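Local coordinates for protein putative transcriptional regulator (Clostridium difficile, PDB 3QI7) that is of unknown function but has a periplasmic binding protein-like fold, probably serving as a lipoprotein that binds a sugar or another small ligand, at residues D12-V18 / E87-V93; Y29-E33 / I59-V63; N297-P303 / I365-Y371; R150-A156 / I250-Q254; A163-D167 / V232-M236. The contacts are given in a common frame with arbitrary orientation. Where two conformers were deposited one is given. Residue numbers count along the deposited sequence, not the author numbering.

How the contacts relate
The five contacts spread over two lobes, one built on a mixed sheet and the other on a three-stranded parallel sheet. Contacts 1 and 2 share the mixed sheet and touch: strand 13-19 pairs with 57-63, Val17 N lying 2.9 Å from Lys60 O, and contact 2 is nested inside the chain loop closed by contact 1. Contact 3 belongs to the same sheet by strand pairing, its centre about 32 Å from that of contact 1, yet it touches contact 4 where Arg150 NH1 lies 2.9 Å from Leu366 O. Contact 5, centred about 19 Å from contact 4, is nested within its chain loop. No ligand marks a site; in this fold one would be expected in the cleft between the lobes.

Contact 1: residues D12-V18 / E87-V93; sequences DFKVAVV and EVQAIVV
This is a buried parallel strand pairing in the larger, mixed sheet, with 13-19 lying between 57-63 and 88-94: strand 13-18 runs beside strand 88-93, axes 4.7 Å apart at 18°. Five hydrogen bonds set the register: Lys14 N to Glu87 O (2.8 Å), Gln89 N to Lys14 O (3.0 Å), Ala16 N to Ala90 O (2.9 Å), Val92 N to Ala16 O (2.8 Å) and Val18 N to Val92 O (2.8 Å). Lys14 pairs with Val88 but Val15 with Ala90, a beta bulge at Gln89 (phi/psi -115/-8). Val15, Val17, Ala90 and Val92 face helix 306-324. On the other face Ala16 CB meets Val88 CG1 at 4.2 Å, and Val18 CB meets Val93 CG2 at 4.1 Å; all six valines are t. At the entry, Lys14 NZ is salt-bridged chiefly to Asp85, with a longer bridge to Glu87 OE1 (3.8 Å); a water donates to Asp12 O (2.9 Å) and Glu87 OE2 (2.7 Å). Charge and water thus stay at the strand starts, while beyond the bulge the side chains are all apolar, and buried Ala90 N has no partner.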
# COMPACT_ATOMS: atom_id res chain seq x y z
N ASP A 12 10.47 24.34 16.62
CA ASP A 12 9.22 23.67 16.32
C ASP A 12 9.04 23.64 14.80
O ASP A 12 9.45 24.57 14.10
CB ASP A 12 8.07 24.40 17.02
CG ASP A 12 8.16 24.33 18.54
OD1 ASP A 12 8.92 23.48 19.09
OD2 ASP A 12 7.47 25.14 19.19
N PHE A 13 8.47 22.56 14.28
CA PHE A 13 8.51 22.39 12.83
C PHE A 13 7.23 21.84 12.25
O PHE A 13 6.35 21.38 12.98
CB PHE A 13 9.74 21.55 12.43
CG PHE A 13 9.72 20.14 12.95
CD1 PHE A 13 10.15 19.85 14.25
CD2 PHE A 13 9.29 19.09 12.14
CE1 PHE A 13 10.16 18.55 14.72
CE2 PHE A 13 9.29 17.77 12.61
CZ PHE A 13 9.73 17.51 13.91
N LYS A 14 7.10 21.94 10.93
CA LYS A 14 5.97 21.31 10.22
C LYS A 14 6.48 20.19 9.29
O LYS A 14 7.56 20.30 8.67
CB LYS A 14 5.19 22.34 9.41
CG LYS A 14 4.56 23.48 10.22
CD LYS A 14 3.73 24.38 9.30
CE LYS A 14 3.08 25.55 10.05
NZ LYS A 14 2.97 26.73 9.14
N VAL A 15 5.73 19.10 9.25
CA VAL A 15 5.89 18.06 8.25
C VAL A 15 4.73 18.20 7.26
O VAL A 15 3.58 17.96 7.61
CB VAL A 15 5.89 16.66 8.88
CG1 VAL A 15 6.06 15.58 7.79
CG2 VAL A 15 7.04 16.53 9.92
N ALA A 16 5.03 18.63 6.05
CA ALA A 16 3.99 18.79 5.05
C ALA A 16 3.75 17.44 4.40
O ALA A 16 4.71 16.74 4.09
CB ALA A 16 4.40 19.84 4.00
N VAL A 17 2.48 17.08 4.21
CA VAL A 17 2.10 15.81 3.63
C VAL A 17 1.11 16.05 2.49
O VAL A 17 0.01 16.57 2.71
CB VAL A 17 1.46 14.84 4.68
CG1 VAL A 17 1.20 13.52 4.06
CG2 VAL A 17 2.41 14.68 5.90
N VAL A 18 1.51 15.66 1.28
CA VAL A 18 0.72 15.87 0.08
C VAL A 18 -0.02 14.60 -0.30
O VAL A 18 0.59 13.53 -0.48
CB VAL A 18 1.64 16.30 -1.09
CG1 VAL A 18 0.81 16.57 -2.38
CG2 VAL A 18 2.47 17.48 -0.67
N GLU A 87 8.90 27.13 8.64
CA GLU A 87 8.74 26.08 9.64
C GLU A 87 8.64 24.67 9.02
O GLU A 87 8.86 23.68 9.72
CB GLU A 87 7.49 26.37 10.49
CG GLU A 87 7.52 27.76 11.13
CD GLU A 87 6.47 27.91 12.23
OE1 GLU A 87 5.29 27.62 11.95
OE2 GLU A 87 6.82 28.30 13.36
N VAL A 88 8.31 24.59 7.72
CA VAL A 88 8.31 23.34 6.97
C VAL A 88 9.73 22.80 6.86
O VAL A 88 10.60 23.41 6.21
CB VAL A 88 7.66 23.48 5.56
CG1 VAL A 88 7.80 22.17 4.73
CG2 VAL A 88 6.19 23.86 5.68
N GLN A 89 9.95 21.65 7.51
CA GLN A 89 11.24 20.99 7.53
C GLN A 89 11.27 19.63 6.82
O GLN A 89 12.35 19.07 6.62
CB GLN A 89 11.72 20.85 8.97
CG GLN A 89 11.89 22.17 9.70
CD GLN A 89 13.00 23.01 9.11
OE1 GLN A 89 13.91 22.48 8.48
NE2 GLN A 89 12.93 24.33 9.29
N ALA A 90 10.10 19.12 6.41
CA ALA A 90 10.06 17.92 5.59
C ALA A 90 8.80 17.92 4.73
O ALA A 90 7.76 18.47 5.12
CB ALA A 90 10.14 16.65 6.47
N ILE A 91 8.92 17.33 3.54
CA ILE A 91 7.76 17.12 2.66
C ILE A 91 7.63 15.64 2.29
O ILE A 91 8.56 15.05 1.73
CB ILE A 91 7.84 17.97 1.37
CG1 ILE A 91 7.98 19.46 1.70
CG2 ILE A 91 6.59 17.75 0.52
CD1 ILE A 91 8.29 20.33 0.48
N VAL A 92 6.47 15.06 2.61
CA VAL A 92 6.10 13.72 2.24
C VAL A 92 5.03 13.81 1.15
O VAL A 92 4.03 14.51 1.31
CB VAL A 92 5.54 12.93 3.48
CG1 VAL A 92 5.03 11.53 3.09
CG2 VAL A 92 6.59 12.84 4.61
N VAL A 93 5.23 13.10 0.05
CA VAL A 93 4.25 13.03 -1.04
C VAL A 93 3.75 11.58 -1.18
O VAL A 93 4.55 10.66 -1.30
CB VAL A 93 4.88 13.52 -2.36
CG1 VAL A 93 3.88 13.36 -3.50
CG2 VAL A 93 5.36 14.96 -2.25
O HOH W 1 11.30 24.62 12.12
O HOH W 2 8.84 27.33 14.90

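Contact 2: residues Y29-E33 / I59-V63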
# COMPACT_ATOMS: atom_id res chain seq x y z
N TYR A 29 -5.86 10.03 2.61
CA TYR A 29 -6.32 11.33 3.11
C TYR A 29 -6.63 11.26 4.61
O TYR A 29 -6.14 12.08 5.43
CB TYR A 29 -7.54 11.80 2.32
CG TYR A 29 -7.99 13.20 2.67
CD1 TYR A 29 -8.71 13.46 3.84
CD2 TYR A 29 -7.69 14.26 1.83
CE1 TYR A 29 -9.10 14.73 4.17
CE2 TYR A 29 -8.11 15.53 2.14
CZ TYR A 29 -8.82 15.76 3.32
OH TYR A 29 -9.22 17.05 3.62
N ASN A 30 -7.43 10.26 4.97
CA ASN A 30 -7.82 10.08 6.35
C ASN A 30 -6.69 9.63 7.28
O ASN A 30 -6.71 10.02 8.45
CB ASN A 30 -9.04 9.17 6.46
CG ASN A 30 -10.34 9.85 6.03
OD1 ASN A 30 -10.40 11.07 5.88
ND2 ASN A 30 -11.40 9.06 5.86
N MSE A 31 -5.72 8.85 6.80
CA MSE A 31 -4.57 8.50 7.63
C MSE A 31 -3.76 9.75 8.01
O MSE A 31 -3.42 9.94 9.18
CB MSE A 31 -3.66 7.45 6.97
CG MSE A 31 -2.30 7.21 7.67
SE MSE A 31 -2.46 6.74 9.56
CE MSE A 31 -3.74 5.27 9.36
N VAL A 32 -3.47 10.61 7.02
CA VAL A 32 -2.80 11.88 7.28
C VAL A 32 -3.57 12.73 8.30
O VAL A 32 -2.99 13.31 9.24
CB VAL A 32 -2.58 12.66 5.95
CG1 VAL A 32 -2.03 14.02 6.21
CG2 VAL A 32 -1.61 11.88 5.02
N GLU A 33 -4.89 12.78 8.16
CA GLU A 33 -5.71 13.55 9.10
C GLU A 33 -5.61 12.99 10.50
O GLU A 33 -5.57 13.76 11.48
CB GLU A 33 -7.19 13.62 8.65
CG GLU A 33 -7.41 14.59 7.50
CD GLU A 33 -6.95 16.02 7.82
OE1 GLU A 33 -7.45 16.59 8.83
OE2 GLU A 33 -6.08 16.56 7.09
N ILE A 59 1.44 18.48 11.39
CA ILE A 59 1.34 18.06 10.02
C ILE A 59 0.60 19.14 9.24
O ILE A 59 -0.44 19.63 9.70
CB ILE A 59 0.61 16.71 9.91
CG1 ILE A 59 1.56 15.59 10.37
CG2 ILE A 59 0.16 16.47 8.48
CD1 ILE A 59 0.86 14.28 10.73
N LYS A 60 1.17 19.54 8.11
CA LYS A 60 0.46 20.38 7.17
C LYS A 60 -0.03 19.55 6.00
O LYS A 60 0.77 19.18 5.11
CB LYS A 60 1.36 21.52 6.66
CG LYS A 60 0.65 22.52 5.72
CD LYS A 60 1.50 23.77 5.52
CE LYS A 60 0.69 24.98 5.02
NZ LYS A 60 0.65 24.96 3.55
N HIS A 61 -1.32 19.27 6.00
CA HIS A 61 -1.92 18.48 4.94
C HIS A 61 -2.21 19.31 3.67
O HIS A 61 -3.09 20.17 3.66
CB HIS A 61 -3.19 17.80 5.44
CG HIS A 61 -3.71 16.73 4.53
ND1 HIS A 61 -4.88 16.04 4.79
CD2 HIS A 61 -3.23 16.23 3.36
CE1 HIS A 61 -5.09 15.15 3.83
NE2 HIS A 61 -4.11 15.26 2.94
N VAL A 62 -1.49 19.00 2.61
CA VAL A 62 -1.64 19.68 1.32
C VAL A 62 -2.42 18.78 0.37
O VAL A 62 -2.04 17.60 0.16
CB VAL A 62 -0.25 19.95 0.71
CG1 VAL A 62 -0.38 20.64 -0.68
CG2 VAL A 62 0.62 20.77 1.65
N VAL A 63 -3.51 19.30 -0.19
CA VAL A 63 -4.42 18.50 -1.01
C VAL A 63 -4.25 18.87 -2.47
O VAL A 63 -4.40 20.02 -2.87
CB VAL A 63 -5.86 18.69 -0.58
CG1 VAL A 63 -6.79 17.73 -1.34
CG2 VAL A 63 -5.95 18.51 0.95
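Helix 26-42 packs against strand 57-63 through His61, whose side chain is held by Tyr29, Val32 and Glu33. The two short segments run nearly antiparallel (159°, axes 9.6 Å apart), as expected in a beta-alpha-beta crossover whose helix connects the adjacent parallel strands 13-19 and 57-63 and packs on their face. His61 takes a t chi1 and points toward the helix. Its ND1 donates to Glu33 OE2 at 2.6 Å with an N-H...O angle of 164°; Glu33 reaches it by folding back with chi1 and chi2 both m, so that OE2 sits at the edge of the imidazole. Val32, also t, lays CG1 over the imidazole face, 3.7 Å from its centroid and 13° off the normal, a CH-pi contact; Val32 CG1 also lies 4.0 Å from Ile59 CG2. Tyr29, t as well, offers its ring face to the His61 edge: centroids are 4.5 Å apart, planes at 54°, and Tyr29 CD2 to His61 CE1 measures 3.4 Å. Beyond, Tyr29 CE2 reaches Val63 CG2 at 3.9 Å. With NE2 bonded to Thr19 OG1, both ring nitrogens of His61 are engaged, so a polar ring is accommodated by directed hydrogen bonds on its edge and apolar or aromatic contacts around it.

Contact 3: residues N297-P303 / I365-Y371; sequences NRLGGYP and ILSQLIY
Three firm backbone hydrogen bonds join these segments as a short antiparallel pairing: Tyr371 N to Leu299 O (2.9 Å), Gly301 N to Leu369 O (2.9 Å, bent to 135°) and Leu369 N to Gly301 O (3.0 Å, 173°). Gly301-Leu369 is the hydrogen-bonded pair, and Gly300-Ile370 the non-hydrogen-bonded one, with CA atoms 4.3 Å apart. The pairing is an antiparallel addition to the mixed sheet of this periplasmic binding protein-like fold, joining strand 300-301 to the end of strand 361-370. At the C-terminal end, Asn297 N makes a weak bond to Tyr371 O (3.4 Å), and a water accepts from Leu299 N (2.9 Å) while donating to Tyr371 O (2.8 Å). The glycines are extended (Gly300 -131/-178, Gly301 179/-150); an ideal CB on Gly300 would lie only 3.3 Å from Leu369 O. Packing spreads to both ends. Leu299 (chi1 m, chi2 t) sets CB 4.0 Å from Tyr371 CD2; the Tyr371 ring (chi1 m) carries its hydroxyl to Asn283 of helix 279-292. The Tyr302 ring, chi1 m, lies against Leu366 and Ile365, while Leu369 CD2 comes 3.7 Å from the backbone Tyr302 O. Leu366 CB sits over the Tyr302 ring, 4.2 Å from its centroid and 22° off the normal.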
# COMPACT_ATOMS: atom_id res chain seq x y z
N ASN A 297 -7.73 -19.89 8.85
CA ASN A 297 -6.52 -20.19 8.13
C ASN A 297 -6.70 -20.32 6.60
O ASN A 297 -5.84 -20.89 5.96
CB ASN A 297 -5.83 -21.40 8.75
CG ASN A 297 -5.53 -21.20 10.26
OD1 ASN A 297 -6.16 -21.81 11.12
ND2 ASN A 297 -4.57 -20.33 10.57
N ARG A 298 -7.77 -19.73 6.04
CA ARG A 298 -8.00 -19.72 4.58
C ARG A 298 -7.82 -18.36 3.89
O ARG A 298 -7.72 -18.30 2.67
CB ARG A 298 -9.42 -20.23 4.29
CG ARG A 298 -9.74 -21.59 4.92
CD ARG A 298 -8.78 -22.67 4.45
NE ARG A 298 -9.14 -23.22 3.15
CZ ARG A 298 -8.52 -24.24 2.57
NH1 ARG A 298 -7.44 -24.80 3.14
NH2 ARG A 298 -8.94 -24.69 1.39
N LEU A 299 -7.69 -17.30 4.68
CA LEU A 299 -7.79 -15.91 4.18
C LEU A 299 -6.68 -15.11 4.82
O LEU A 299 -6.47 -15.19 6.06
CB LEU A 299 -9.14 -15.28 4.56
CG LEU A 299 -10.42 -15.99 4.15
CD1 LEU A 299 -11.66 -15.39 4.82
CD2 LEU A 299 -10.57 -16.01 2.60
N GLY A 300 -5.93 -14.38 4.00
CA GLY A 300 -4.82 -13.59 4.49
C GLY A 300 -4.76 -12.14 4.02
O GLY A 300 -5.61 -11.66 3.25
N GLY A 301 -3.71 -11.46 4.47
CA GLY A 301 -3.52 -10.05 4.16
C GLY A 301 -2.25 -9.51 4.83
O GLY A 301 -1.29 -10.27 5.06
N TYR A 302 -2.30 -8.23 5.14
CA TYR A 302 -1.31 -7.54 5.96
C TYR A 302 -2.00 -6.97 7.21
O TYR A 302 -3.23 -6.87 7.25
CB TYR A 302 -0.67 -6.38 5.21
CG TYR A 302 0.02 -6.66 3.90
CD1 TYR A 302 0.68 -7.88 3.66
CD2 TYR A 302 0.09 -5.67 2.92
CE1 TYR A 302 1.36 -8.10 2.48
CE2 TYR A 302 0.75 -5.87 1.71
CZ TYR A 302 1.40 -7.09 1.49
OH TYR A 302 2.07 -7.30 0.29
N PRO A 303 -1.23 -6.57 8.25
CA PRO A 303 -1.83 -5.87 9.38
C PRO A 303 -2.53 -4.56 9.02
O PRO A 303 -3.42 -4.11 9.75
CB PRO A 303 -0.60 -5.56 10.28
CG PRO A 303 0.34 -6.57 9.95
CD PRO A 303 0.20 -6.79 8.48
N ILE A 365 7.61 -5.20 2.06
CA ILE A 365 6.52 -6.17 2.11
C ILE A 365 6.26 -6.33 3.59
O ILE A 365 7.20 -6.51 4.34
CB ILE A 365 6.92 -7.59 1.54
CG1 ILE A 365 7.29 -7.51 0.05
CG2 ILE A 365 5.77 -8.62 1.78
CD1 ILE A 365 6.18 -7.08 -0.88
N LEU A 366 5.01 -6.25 4.01
CA LEU A 366 4.69 -6.44 5.44
C LEU A 366 4.54 -7.92 5.76
O LEU A 366 4.27 -8.72 4.87
CB LEU A 366 3.38 -5.71 5.79
CG LEU A 366 3.48 -4.21 5.59
CD1 LEU A 366 2.11 -3.54 5.89
CD2 LEU A 366 4.59 -3.63 6.48
N SER A 367 4.70 -8.26 7.04
CA SER A 367 4.46 -9.60 7.52
C SER A 367 3.04 -10.01 7.27
O SER A 367 2.14 -9.19 7.22
CB SER A 367 4.75 -9.76 9.01
OG SER A 367 6.14 -9.85 9.22
N GLN A 368 2.88 -11.30 7.08
CA GLN A 368 1.60 -11.89 6.76
C GLN A 368 0.67 -11.82 7.96
O GLN A 368 1.05 -12.07 9.09
CB GLN A 368 1.80 -13.36 6.39
CG GLN A 368 0.52 -14.04 5.99
CD GLN A 368 0.71 -15.52 5.70
OE1 GLN A 368 1.41 -16.21 6.43
NE2 GLN A 368 0.02 -16.01 4.70
N LEU A 369 -0.60 -11.55 7.69
CA LEU A 369 -1.64 -11.76 8.68
C LEU A 369 -2.59 -12.80 8.12
O LEU A 369 -3.01 -12.68 6.97
CB LEU A 369 -2.37 -10.43 8.97
CG LEU A 369 -3.61 -10.55 9.88
CD1 LEU A 369 -3.18 -10.91 11.32
CD2 LEU A 369 -4.42 -9.26 9.84
N ILE A 370 -2.89 -13.83 8.91
CA ILE A 370 -3.88 -14.83 8.49
C ILE A 370 -5.08 -14.66 9.41
O ILE A 370 -4.94 -14.61 10.61
CB ILE A 370 -3.33 -16.29 8.52
CG1 ILE A 370 -2.14 -16.46 7.55
CG2 ILE A 370 -4.43 -17.27 8.16
CD1 ILE A 370 -1.32 -17.71 7.76
N TYR A 371 -6.24 -14.46 8.82
CA TYR A 371 -7.47 -14.28 9.59
C TYR A 371 -7.87 -15.54 10.35
O TYR A 371 -7.74 -16.65 9.84
CB TYR A 371 -8.59 -13.79 8.66
CG TYR A 371 -8.33 -12.39 8.17
CD1 TYR A 371 -8.28 -11.33 9.08
CD2 TYR A 371 -8.10 -12.11 6.84
CE1 TYR A 371 -8.06 -10.02 8.67
CE2 TYR A 371 -7.81 -10.81 6.42
CZ TYR A 371 -7.80 -9.78 7.34
OH TYR A 371 -7.56 -8.52 6.91
OXT TYR A 371 -8.36 -15.43 11.49
O HOH W 3 -8.78 -17.35 7.36

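Contact 4: residues R150-A156 / I250-Q254; sequences RSKEMGA and IVAEQ
Ile250, Met154 and Ala252 carry most of this contact, in which the C-terminal end of helix 140-153 rests against the irregular segment 250-254. Ile250 (chi1 m, chi2 t; phi/psi -105/137) points toward the helix end: its CD1 reaches Met154 O at 3.6 Å, Ala156 N at 3.8 Å and Ala156 CB at 4.3 Å. Met154, a selenomethionine with chi angles m, t and p, brings CE to 4.0 Å from Ile250 CG2 and SE to 3.7 Å from Ala252 CB. Ala252, helical in phi/psi (-62/-39), also has CB 3.6 Å from Ser151 OG, a van der Waals contact, since that hydroxyl is hydrogen-bonded to Leu147 O. A Schellman motif ends the helix: Gly155 has positive phi (95°), Ala156 N bonds Ser151 O (3.1 Å) and Gly155 N bonds Lys152 O (2.9 Å), turning the chain across Ile250. No direct hydrogen bond crosses. Instead a water accepts from Arg150 NH1 (3.0 Å) and donates to Glu253 OE2 (2.6 Å); Arg143 salt-bridges Glu253. In the fold, segment 250-254 runs between strand 228-231, bonded through Ile250, and residues Arg298 and Gly300, bonded through Val251, while Arg150 NH1 extends to Leu366 O on strand 361-370.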
# COMPACT_ATOMS: atom_id res chain seq x y z
N ARG A 150 3.43 -17.49 0.11
CA ARG A 150 2.42 -17.48 1.18
C ARG A 150 1.24 -18.36 0.82
O ARG A 150 0.66 -19.01 1.71
CB ARG A 150 2.00 -16.04 1.56
CG ARG A 150 3.07 -15.31 2.37
CD ARG A 150 2.76 -13.82 2.73
NE ARG A 150 3.95 -13.22 3.35
CZ ARG A 150 4.07 -11.96 3.74
NH1 ARG A 150 3.06 -11.10 3.67
NH2 ARG A 150 5.23 -11.56 4.23
N SER A 151 0.87 -18.38 -0.47
CA SER A 151 -0.09 -19.35 -1.00
C SER A 151 0.32 -20.83 -0.74
O SER A 151 -0.49 -21.64 -0.23
CB SER A 151 -0.27 -19.13 -2.54
OG SER A 151 -0.86 -17.86 -2.79
N LYS A 152 1.58 -21.16 -1.07
CA LYS A 152 2.16 -22.49 -0.83
C LYS A 152 2.05 -22.85 0.66
O LYS A 152 1.60 -23.93 1.01
CB LYS A 152 3.64 -22.56 -1.30
CG LYS A 152 4.29 -23.97 -1.25
CD LYS A 152 3.95 -24.82 -2.46
CE LYS A 152 4.45 -26.24 -2.34
NZ LYS A 152 4.51 -26.83 -3.70
N GLU A 153 2.41 -21.90 1.52
CA GLU A 153 2.46 -22.13 2.99
C GLU A 153 1.08 -22.41 3.56
O GLU A 153 0.94 -23.14 4.55
CB GLU A 153 3.11 -20.97 3.70
CG GLU A 153 4.57 -20.83 3.27
CD GLU A 153 5.21 -19.49 3.62
OE1 GLU A 153 4.69 -18.77 4.47
OE2 GLU A 153 6.27 -19.14 3.04
N MSE A 154 0.08 -21.85 2.92
CA MSE A 154 -1.32 -22.06 3.33
C MSE A 154 -1.90 -23.36 2.78
O MSE A 154 -3.08 -23.64 3.01
CB MSE A 154 -2.15 -20.85 2.89
CG MSE A 154 -1.75 -19.61 3.66
SE MSE A 154 -2.64 -18.00 3.13
CE MSE A 154 -4.32 -18.28 4.08
N GLY A 155 -1.11 -24.16 2.06
CA GLY A 155 -1.57 -25.45 1.57
C GLY A 155 -2.13 -25.47 0.16
O GLY A 155 -2.76 -26.45 -0.24
N ALA A 156 -1.89 -24.42 -0.62
CA ALA A 156 -2.39 -24.38 -2.02
C ALA A 156 -1.81 -25.49 -2.92
O ALA A 156 -0.59 -25.70 -2.98
CB ALA A 156 -2.12 -23.03 -2.64
N ILE A 250 -8.75 -21.09 -0.79
CA ILE A 250 -7.82 -20.15 -0.17
C ILE A 250 -7.76 -18.83 -0.95
O ILE A 250 -7.74 -18.81 -2.18
CB ILE A 250 -6.38 -20.74 -0.09
CG1 ILE A 250 -6.36 -22.03 0.73
CG2 ILE A 250 -5.41 -19.76 0.49
CD1 ILE A 250 -5.26 -23.02 0.26
N VAL A 251 -7.74 -17.72 -0.21
CA VAL A 251 -7.45 -16.40 -0.77
C VAL A 251 -6.35 -15.76 0.08
O VAL A 251 -6.59 -15.02 1.05
CB VAL A 251 -8.71 -15.50 -0.86
CG1 VAL A 251 -8.38 -14.21 -1.62
CG2 VAL A 251 -9.87 -16.30 -1.50
N ALA A 252 -5.11 -16.04 -0.32
CA ALA A 252 -3.95 -15.62 0.48
C ALA A 252 -3.91 -14.08 0.59
O ALA A 252 -3.58 -13.54 1.65
CB ALA A 252 -2.67 -16.16 -0.13
N GLU A 253 -4.23 -13.40 -0.52
CA GLU A 253 -4.28 -11.94 -0.59
C GLU A 253 -5.29 -11.36 -1.60
O GLU A 253 -5.47 -11.87 -2.70
CB GLU A 253 -2.86 -11.38 -0.97
CG GLU A 253 -1.75 -11.77 -0.02
CD GLU A 253 -0.41 -11.14 -0.39
OE1 GLU A 253 -0.27 -10.73 -1.54
OE2 GLU A 253 0.50 -11.08 0.47
N GLN A 254 -5.89 -10.22 -1.25
CA GLN A 254 -6.57 -9.37 -2.23
C GLN A 254 -5.53 -8.82 -3.23
O GLN A 254 -4.33 -8.80 -2.95
CB GLN A 254 -7.20 -8.17 -1.53
CG GLN A 254 -8.31 -8.52 -0.49
CD GLN A 254 -8.33 -7.55 0.67
OE1 GLN A 254 -7.49 -7.64 1.58
NE2 GLN A 254 -9.26 -6.59 0.64
O HOH W 4 0.20 -11.61 2.98

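Contact 5: residues A163-D167 / V232-M236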
# COMPACT_ATOMS: atom_id res chain seq x y z
N ALA A 163 -7.13 -11.93 -14.60
CA ALA A 163 -6.82 -10.59 -15.10
C ALA A 163 -7.25 -10.54 -16.56
O ALA A 163 -7.14 -11.55 -17.26
CB ALA A 163 -5.32 -10.33 -15.05
N SER A 164 -7.74 -9.39 -17.01
CA SER A 164 -8.08 -9.18 -18.43
C SER A 164 -6.80 -8.91 -19.24
O SER A 164 -5.79 -8.53 -18.69
CB SER A 164 -9.02 -7.99 -18.58
OG SER A 164 -8.34 -6.75 -18.48
N THR A 165 -6.86 -9.04 -20.57
CA THR A 165 -5.67 -8.75 -21.37
C THR A 165 -5.32 -7.25 -21.34
O THR A 165 -4.13 -6.89 -21.40
CB THR A 165 -5.76 -9.33 -22.78
OG1 THR A 165 -6.93 -8.87 -23.44
CG2 THR A 165 -5.82 -10.85 -22.71
N ASP A 166 -6.34 -6.38 -21.16
CA ASP A 166 -6.09 -4.96 -20.88
C ASP A 166 -5.37 -4.74 -19.55
O ASP A 166 -4.44 -3.92 -19.49
CB ASP A 166 -7.37 -4.14 -20.89
CG ASP A 166 -7.91 -3.89 -22.31
OD1 ASP A 166 -7.25 -4.18 -23.32
OD2 ASP A 166 -9.02 -3.38 -22.42
N ASP A 167 -5.79 -5.46 -18.49
CA ASP A 167 -5.06 -5.43 -17.20
C ASP A 167 -3.58 -5.76 -17.36
O ASP A 167 -2.73 -5.15 -16.71
CB ASP A 167 -5.64 -6.41 -16.16
CG ASP A 167 -7.04 -6.05 -15.68
OD1 ASP A 167 -7.37 -4.84 -15.50
OD2 ASP A 167 -7.81 -7.01 -15.43
N VAL A 232 -6.99 -9.12 -9.68
CA VAL A 232 -6.11 -7.96 -9.82
C VAL A 232 -6.76 -6.62 -9.55
O VAL A 232 -6.08 -5.60 -9.63
CB VAL A 232 -5.36 -7.98 -11.19
CG1 VAL A 232 -4.60 -9.30 -11.40
CG2 VAL A 232 -6.31 -7.69 -12.36
N ASN A 233 -8.04 -6.62 -9.14
CA ASN A 233 -8.73 -5.40 -8.70
C ASN A 233 -9.82 -5.72 -7.65
O ASN A 233 -10.16 -6.90 -7.39
CB ASN A 233 -9.31 -4.62 -9.89
CG ASN A 233 -10.22 -5.47 -10.77
OD1 ASN A 233 -11.20 -6.06 -10.28
ND2 ASN A 233 -9.90 -5.57 -12.07
N GLU A 234 -10.36 -4.67 -7.06
CA GLU A 234 -11.25 -4.82 -5.92
C GLU A 234 -12.54 -5.49 -6.35
O GLU A 234 -13.17 -6.19 -5.56
CB GLU A 234 -11.57 -3.46 -5.31
CG GLU A 234 -10.39 -2.76 -4.67
CD GLU A 234 -10.74 -1.37 -4.14
OE1 GLU A 234 -11.85 -0.86 -4.46
OE2 GLU A 234 -9.92 -0.80 -3.40
N TYR A 235 -12.96 -5.25 -7.59
CA TYR A 235 -14.20 -5.85 -8.10
C TYR A 235 -14.02 -7.39 -8.17
O TYR A 235 -14.88 -8.14 -7.70
CB TYR A 235 -14.60 -5.27 -9.46
CG TYR A 235 -15.96 -5.78 -9.93
CD1 TYR A 235 -17.13 -5.17 -9.50
CD2 TYR A 235 -16.06 -6.89 -10.75
CE1 TYR A 235 -18.39 -5.65 -9.89
CE2 TYR A 235 -17.31 -7.37 -11.14
CZ TYR A 235 -18.47 -6.75 -10.71
OH TYR A 235 -19.69 -7.24 -11.11
N MSE A 236 -12.89 -7.84 -8.69
CA MSE A 236 -12.55 -9.27 -8.68
C MSE A 236 -12.43 -9.80 -7.27
O MSE A 236 -12.91 -10.93 -7.01
CB MSE A 236 -11.23 -9.56 -9.44
CG MSE A 236 -11.31 -9.26 -10.89
SE MSE A 236 -9.88 -10.15 -11.81
CE MSE A 236 -9.99 -9.19 -13.48
O HOH W 5 -7.91 -3.92 -13.16
O HOH W 6 -10.42 -6.48 -15.11
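An ST motif and a helix N-cap face each other here at the C-terminal edge of the smaller parallel sheet, an edge that in periplasmic binding protein-like folds usually looks into the cleft between lobes. In the ST motif, Ser164 OG accepts from Asp167 N at 2.9 Å; reciprocally, Asp167 OD2 accepts from Ser164 N at 2.9 Å. Opposite, Asn233 (chi1 p) is the N-cap of helix 234-247, its OD1 accepting from Met236 N at 2.9 Å. Water joins them: one molecule donates to Asp167 OD1 (2.6 Å) and accepts from Asn233 ND2 (2.8 Å), while a second donates to Asp167 OD2 (2.7 Å) and accepts weakly from Asn233 ND2 (3.2 Å). Beside this polar bridge Ala163 CB makes an apolar contact with Val232 CG1 at 3.9 Å, and the selenomethionine Met236, m then nearly extended, brings CE to 3.8 Å from Ala163 CA. The carboxylate is also in van der Waals contact: Asp167 OD2 lies 3.5 Å from Val232 CG2 and 3.6 Å from Met236 CE. Strand 159-164 is the middle strand, between 191-196 and 228-231; Met236 reaches across to Thr196 and to Leu212 on helix 203-223, while Asp167 and Val232 touch helix 171-186.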